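Local coordinates for protein alpha-fucosidase (Bifidobacterium bifidum, PDB 2EAB) that probably hydrolyses terminal alpha-1,2-linked L-fucose from glycans as the catalytic region of a larger calcium-binding glycoside hydrolase of family 95, at residues A[367-372]-A[740-745]; A[803-808]-A[827-832]. All blocks are in the same frame, centred on the assembly; numbering follows the deposited sequence.

Contact 1: residues A[367-372]-A[740-745]; sequences QKRELE and TTYQLV
Tyr742 spans the gap between two helices and delivers its hydroxyl to adjacent Lys368 and Arg369, and to Glu372 one turn on from Lys368, all on helix 365-386. The short axes stay 12.8 Å apart at 80°, so long side chains, rather than close helix packing, make the contact. With CG anti to the backbone N (chi1 172°), the tyrosine ring is thrown clear of helix 738-751. Tyr742 OH donates a short bond to Glu372 OE2 (2.6 Å), arriving on the syn side but 29° out of the carboxylate plane, and the carboxylate stands steeply to the ring, with CD at the ring edge. Tyr742 OH also accepts from Lys368 NZ at 3.1 Å and, weakly, from Arg369 NH1. A bend at chi3 turns the lysine tip onto the hydroxyl, and Glu746 takes its ammonium in a salt bridge. Arg369 folds back at chi2, and Arg369 NH1 forms a salt bridge with Glu372 OE1 (3.0 Å), though the hydrogen bond within it is weak. The carboxylate is further held by Tyr358 at OE2 and Trp809 at OE1, a set of donors that would probably stabilise its negative charge. This buried polar cluster lies within the helical catalytic domain: Tyr358 of helix 351-360 touches Lys368, Val745 packs on helix 767-780, and the loop entering strand 812-819 covers the tyrosine ring.

Contact 2: residues A[803-808]-A[827-832]; sequences PALPDA and TTWKNG
In Leu805, chi1 (177°) carries CG away from the backbone N, and chi2 (70°) then lays both methyls on the indole of Trp829, whose own chi1 of 66° sets CG between the backbone N and the carbonyl carbon. The two meet in the C-terminal beta domain, where the loop between strands 799-801 and 812-819 passes alongside the hairpin formed by strands 823-830 and 833-841. Both leucine methyls reach the indole, but over different parts of it. Leu805 CD2 lies over the five-membered ring of Trp829 in a CH-pi contact, 4.0 Å from the centroid, with Trp829 CD1 as its nearest ring atom. Leu805 CD1 sits over the same face, displaced toward the rim, 3.6 Å from Trp829 NE1 and 3.7 Å from Trp829 CE2. The leucine fork thus lies flat on one face, from the five-membered ring toward the benzo ring, where Leu805 CD1 comes to 3.8 Å from Trp829 CZ2. The indole N-H is used elsewhere: it donates to the carbonyl of Trp809, just beyond the 803-808 segment, which ties the ring to the far end of the same loop. Leu780, from helix 767-780, touches both Leu805 and Trp829, and Leu338 and Leu802 add further apolar cover to the tryptophan. Asn831 and Gly832 are the corner residues of a type I' turn in the hairpin, and the chain doubles back so that Gly832 O approaches Leu805 CD2 at 3.8 Å.

In the fold
From the N terminus, helix 365-386 comes first, and contact 1 closes when helix 738-751 returns to it after 367 intervening residues, much of the catalytic domain. Contact 2 follows in series: it opens at 803-808 and closes at 827-832 after 18 intervening residues, within the C-terminal beta domain, so the two loops neither nest nor cross. The centres of contact 1 and contact 2 are nevertheless about 13 Å apart, and the two touch directly. Segment 803-808 bears on contact 1 through Pro806 and Ala808, which pack against Tyr742, and through the Ala808 carbonyl, a weak hydrogen-bond partner of Arg369. One loop thereby joins the helical catalytic domain to the seven-stranded sheet that carries strand 823-830.

Contact 1: residues A[367-372]-A[740-745]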
loop_
_atom_site.group_PDB
_atom_site.type_symbol
_atom_site.label_atom_id
_atom_site.label_comp_id
_atom_site.label_asym_id
_atom_site.label_seq_id
_atom_site.Cartn_x
_atom_site.Cartn_y
_atom_site.Cartn_z
ATOM N N GLN A 367 11.168 17.018 -19.575
ATOM C CA GLN A 367 11.023 17.297 -18.145
ATOM C C GLN A 367 9.725 16.747 -17.562
ATOM O O GLN A 367 9.721 16.214 -16.445
ATOM C CB GLN A 367 11.153 18.793 -17.879
ATOM C CG GLN A 367 12.584 19.294 -18.007
ATOM C CD GLN A 367 12.693 20.808 -18.017
ATOM O OE1 GLN A 367 11.701 21.516 -18.171
ATOM N NE2 GLN A 367 13.915 21.310 -17.861
ATOM N N LYS A 368 8.630 16.863 -18.308
ATOM C CA LYS A 368 7.372 16.233 -17.895
ATOM C C LYS A 368 7.551 14.723 -17.758
ATOM O O LYS A 368 7.119 14.128 -16.771
ATOM C CB LYS A 368 6.230 16.540 -18.867
ATOM C CG LYS A 368 5.716 17.975 -18.803
ATOM C CD LYS A 368 4.427 18.145 -19.592
ATOM C CE LYS A 368 3.231 17.526 -18.867
ATOM N NZ LYS A 368 2.010 17.529 -19.709
ATOM N N ARG A 369 8.202 14.106 -18.737
ATOM C CA ARG A 369 8.468 12.674 -18.670
ATOM C C ARG A 369 9.407 12.329 -17.517
ATOM O O ARG A 369 9.263 11.273 -16.899
ATOM C CB ARG A 369 9.005 12.145 -20.004
ATOM C CG ARG A 369 8.090 12.389 -21.214
ATOM C CD ARG A 369 6.667 11.835 -21.049
ATOM N NE ARG A 369 5.789 12.361 -22.098
ATOM C CZ ARG A 369 4.834 13.275 -21.921
ATOM N NH1 ARG A 369 4.572 13.778 -20.721
ATOM N NH2 ARG A 369 4.116 13.680 -22.957
ATOM N N GLU A 370 10.353 13.217 -17.212
ATOM C CA GLU A 370 11.216 13.013 -16.046
ATOM C C GLU A 370 10.415 12.955 -14.745
ATOM O O GLU A 370 10.587 12.021 -13.962
ATOM C CB GLU A 370 12.327 14.064 -15.948
ATOM C CG GLU A 370 13.218 13.854 -14.717
ATOM C CD GLU A 370 14.395 14.810 -14.623
ATOM O OE1 GLU A 370 14.605 15.615 -15.556
ATOM O OE2 GLU A 370 15.111 14.752 -13.602
ATOM N N LEU A 371 9.546 13.935 -14.518
ATOM C CA LEU A 371 8.765 13.944 -13.278
ATOM C C LEU A 371 7.811 12.751 -13.201
ATOM O O LEU A 371 7.700 12.103 -12.158
ATOM C CB LEU A 371 8.008 15.264 -13.085
ATOM C CG LEU A 371 7.380 15.434 -11.693
ATOM C CD1 LEU A 371 8.434 15.413 -10.590
ATOM C CD2 LEU A 371 6.547 16.697 -11.600
ATOM N N GLU A 372 7.146 12.445 -14.311
ATOM C CA GLU A 372 6.204 11.328 -14.351
ATOM C C GLU A 372 6.895 9.991 -14.075
ATOM O O GLU A 372 6.410 9.187 -13.269
ATOM C CB GLU A 372 5.455 11.317 -15.688
ATOM C CG GLU A 372 4.515 12.513 -15.832
ATOM C CD GLU A 372 4.202 12.901 -17.268
ATOM O OE1 GLU A 372 4.507 12.124 -18.205
ATOM O OE2 GLU A 372 3.636 14.001 -17.454
ATOM N N THR A 740 -7.746 10.445 -20.294
ATOM C CA THR A 740 -8.286 10.896 -19.015
ATOM C C THR A 740 -7.407 10.408 -17.863
ATOM O O THR A 740 -7.143 11.156 -16.919
ATOM C CB THR A 740 -9.750 10.465 -18.827
ATOM O OG1 THR A 740 -10.526 11.005 -19.902
ATOM C CG2 THR A 740 -10.308 10.994 -17.515
ATOM N N THR A 741 -6.941 9.161 -17.948
ATOM C CA THR A 741 -6.066 8.595 -16.922
ATOM C C THR A 741 -4.800 9.432 -16.781
ATOM O O THR A 741 -4.406 9.795 -15.665
ATOM C CB THR A 741 -5.690 7.132 -17.225
ATOM O OG1 THR A 741 -6.879 6.361 -17.406
ATOM C CG2 THR A 741 -4.905 6.535 -16.070
ATOM N N TYR A 742 -4.171 9.739 -17.913
ATOM C CA TYR A 742 -2.976 10.568 -17.909
ATOM C C TYR A 742 -3.237 11.959 -17.326
ATOM O O TYR A 742 -2.419 12.491 -16.577
ATOM C CB TYR A 742 -2.368 10.691 -19.312
ATOM C CG TYR A 742 -1.250 11.690 -19.329
ATOM C CD1 TYR A 742 -0.026 11.393 -18.737
ATOM C CD2 TYR A 742 -1.434 12.958 -19.872
ATOM C CE1 TYR A 742 1.001 12.323 -18.709
ATOM C CE2 TYR A 742 -0.413 13.896 -19.854
ATOM C CZ TYR A 742 0.799 13.574 -19.266
ATOM O OH TYR A 742 1.811 14.500 -19.232
ATOM N N GLN A 743 -4.376 12.542 -17.681
ATOM C CA GLN A 743 -4.741 13.854 -17.152
ATOM C C GLN A 743 -4.843 13.832 -15.624
ATOM O O GLN A 743 -4.509 14.817 -14.960
ATOM C CB GLN A 743 -6.042 14.343 -17.771
ATOM C CG GLN A 743 -5.921 14.878 -19.180
ATOM C CD GLN A 743 -7.248 15.407 -19.673
ATOM O OE1 GLN A 743 -7.430 16.613 -19.831
ATOM N NE2 GLN A 743 -8.195 14.511 -19.886
ATOM N N LEU A 744 -5.290 12.703 -15.070
ATOM C CA LEU A 744 -5.342 12.538 -13.619
ATOM C C LEU A 744 -3.949 12.391 -13.006
ATOM O O LEU A 744 -3.699 12.910 -11.919
ATOM C CB LEU A 744 -6.261 11.378 -13.222
ATOM C CG LEU A 744 -7.749 11.644 -13.475
ATOM C CD1 LEU A 744 -8.507 10.337 -13.480
ATOM C CD2 LEU A 744 -8.356 12.619 -12.459
ATOM N N VAL A 745 -3.044 11.700 -13.700
ATOM C CA VAL A 745 -1.643 11.650 -13.279
ATOM C C VAL A 745 -1.055 13.065 -13.235
ATOM O O VAL A 745 -0.408 13.445 -12.260
ATOM C CB VAL A 745 -0.792 10.733 -14.194
ATOM C CG1 VAL A 745 0.692 10.861 -13.864
ATOM C CG2 VAL A 745 -1.232 9.278 -14.061
#

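Contact 2: residues A[803-808]-A[827-832]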
loop_
_atom_site.group_PDB
_atom_site.type_symbol
_atom_site.label_atom_id
_atom_site.label_comp_id
_atom_site.label_asym_id
_atom_site.label_seq_id
_atom_site.Cartn_x
_atom_site.Cartn_y
_atom_site.Cartn_z
ATOM N N PRO A 803 -3.394 -1.234 -22.622
ATOM C CA PRO A 803 -4.851 -1.080 -22.583
ATOM C C PRO A 803 -5.353 0.359 -22.435
ATOM O O PRO A 803 -6.500 0.635 -22.763
ATOM C CB PRO A 803 -5.245 -1.895 -21.351
ATOM C CG PRO A 803 -4.046 -1.790 -20.463
ATOM C CD PRO A 803 -2.876 -1.853 -21.388
ATOM N N ALA A 804 -4.515 1.257 -21.927
ATOM C CA ALA A 804 -4.922 2.647 -21.718
ATOM C C ALA A 804 -3.720 3.564 -21.898
ATOM O O ALA A 804 -3.322 4.307 -20.996
ATOM C CB ALA A 804 -5.578 2.829 -20.347
ATOM N N LEU A 805 -3.149 3.500 -23.098
ATOM C CA LEU A 805 -1.963 4.265 -23.433
ATOM C C LEU A 805 -2.351 5.705 -23.762
ATOM O O LEU A 805 -3.161 5.938 -24.661
ATOM C CB LEU A 805 -1.247 3.630 -24.623
ATOM C CG LEU A 805 -0.007 4.353 -25.150
ATOM C CD1 LEU A 805 1.146 4.248 -24.166
ATOM C CD2 LEU A 805 0.382 3.788 -26.502
ATOM N N PRO A 806 -1.788 6.677 -23.024
ATOM C CA PRO A 806 -2.108 8.073 -23.312
ATOM C C PRO A 806 -1.521 8.530 -24.639
ATOM O O PRO A 806 -0.408 8.137 -24.992
ATOM C CB PRO A 806 -1.418 8.837 -22.173
ATOM C CG PRO A 806 -1.089 7.817 -21.139
ATOM C CD PRO A 806 -0.858 6.554 -21.888
ATOM N N ASP A 807 -2.261 9.372 -25.355
ATOM C CA ASP A 807 -1.741 9.988 -26.576
ATOM C C ASP A 807 -0.489 10.825 -26.284
ATOM O O ASP A 807 0.351 11.016 -27.167
ATOM C CB ASP A 807 -2.810 10.849 -27.260
ATOM C CG ASP A 807 -3.988 10.035 -27.780
ATOM O OD1 ASP A 807 -3.882 8.796 -27.904
ATOM O OD2 ASP A 807 -5.038 10.646 -28.073
ATOM N N ALA A 808 -0.365 11.301 -25.044
ATOM C CA ALA A 808 0.801 12.068 -24.598
ATOM C C ALA A 808 2.104 11.263 -24.662
ATOM O O ALA A 808 3.192 11.841 -24.749
ATOM C CB ALA A 808 0.576 12.598 -23.186
ATOM N N THR A 827 7.237 -4.131 -23.359
ATOM C CA THR A 827 6.626 -3.668 -24.598
ATOM C C THR A 827 7.277 -2.378 -25.067
ATOM O O THR A 827 7.656 -1.523 -24.260
ATOM C CB THR A 827 5.074 -3.521 -24.498
ATOM O OG1 THR A 827 4.517 -3.272 -25.796
ATOM C CG2 THR A 827 4.662 -2.400 -23.566
ATOM N N THR A 828 7.421 -2.273 -26.384
ATOM C CA THR A 828 7.919 -1.073 -27.033
ATOM C C THR A 828 6.829 -0.601 -27.978
ATOM O O THR A 828 6.168 -1.415 -28.627
ATOM C CB THR A 828 9.215 -1.365 -27.815
ATOM O OG1 THR A 828 10.198 -1.880 -26.909
ATOM C CG2 THR A 828 9.761 -0.104 -28.486
ATOM N N TRP A 829 6.623 0.709 -28.034
ATOM C CA TRP A 829 5.621 1.272 -28.918
ATOM C C TRP A 829 6.131 2.523 -29.611
ATOM O O TRP A 829 7.047 3.188 -29.128
ATOM C CB TRP A 829 4.300 1.531 -28.177
ATOM C CG TRP A 829 4.352 2.592 -27.112
ATOM C CD1 TRP A 829 3.994 3.901 -27.249
ATOM C CD2 TRP A 829 4.763 2.430 -25.745
ATOM N NE1 TRP A 829 4.160 4.570 -26.058
ATOM C CE2 TRP A 829 4.632 3.691 -25.119
ATOM C CE3 TRP A 829 5.232 1.345 -24.991
ATOM C CZ2 TRP A 829 4.952 3.898 -23.774
ATOM C CZ3 TRP A 829 5.550 1.551 -23.649
ATOM C CH2 TRP A 829 5.408 2.821 -23.059
ATOM N N LYS A 830 5.527 2.811 -30.758
ATOM C CA LYS A 830 5.880 3.962 -31.575
ATOM C C LYS A 830 4.622 4.415 -32.294
ATOM O O LYS A 830 3.818 3.580 -32.713
ATOM C CB LYS A 830 6.960 3.578 -32.589
ATOM C CG LYS A 830 7.675 4.758 -33.219
ATOM C CD LYS A 830 8.869 4.297 -34.046
ATOM C CE LYS A 830 9.643 5.481 -34.610
ATOM N NZ LYS A 830 10.300 6.291 -33.543
ATOM N N ASN A 831 4.446 5.730 -32.420
ATOM C CA ASN A 831 3.245 6.302 -33.042
ATOM C C ASN A 831 1.961 5.692 -32.472
ATOM O O ASN A 831 1.012 5.394 -33.206
ATOM C CB ASN A 831 3.294 6.160 -34.571
ATOM C CG ASN A 831 4.547 6.768 -35.177
ATOM O OD1 ASN A 831 5.313 6.086 -35.862
ATOM N ND2 ASN A 831 4.767 8.051 -34.920
ATOM N N GLY A 832 1.956 5.492 -31.155
ATOM C CA GLY A 832 0.784 4.999 -30.438
ATOM C C GLY A 832 0.451 3.523 -30.588
ATOM O O GLY A 832 -0.615 3.086 -30.150
#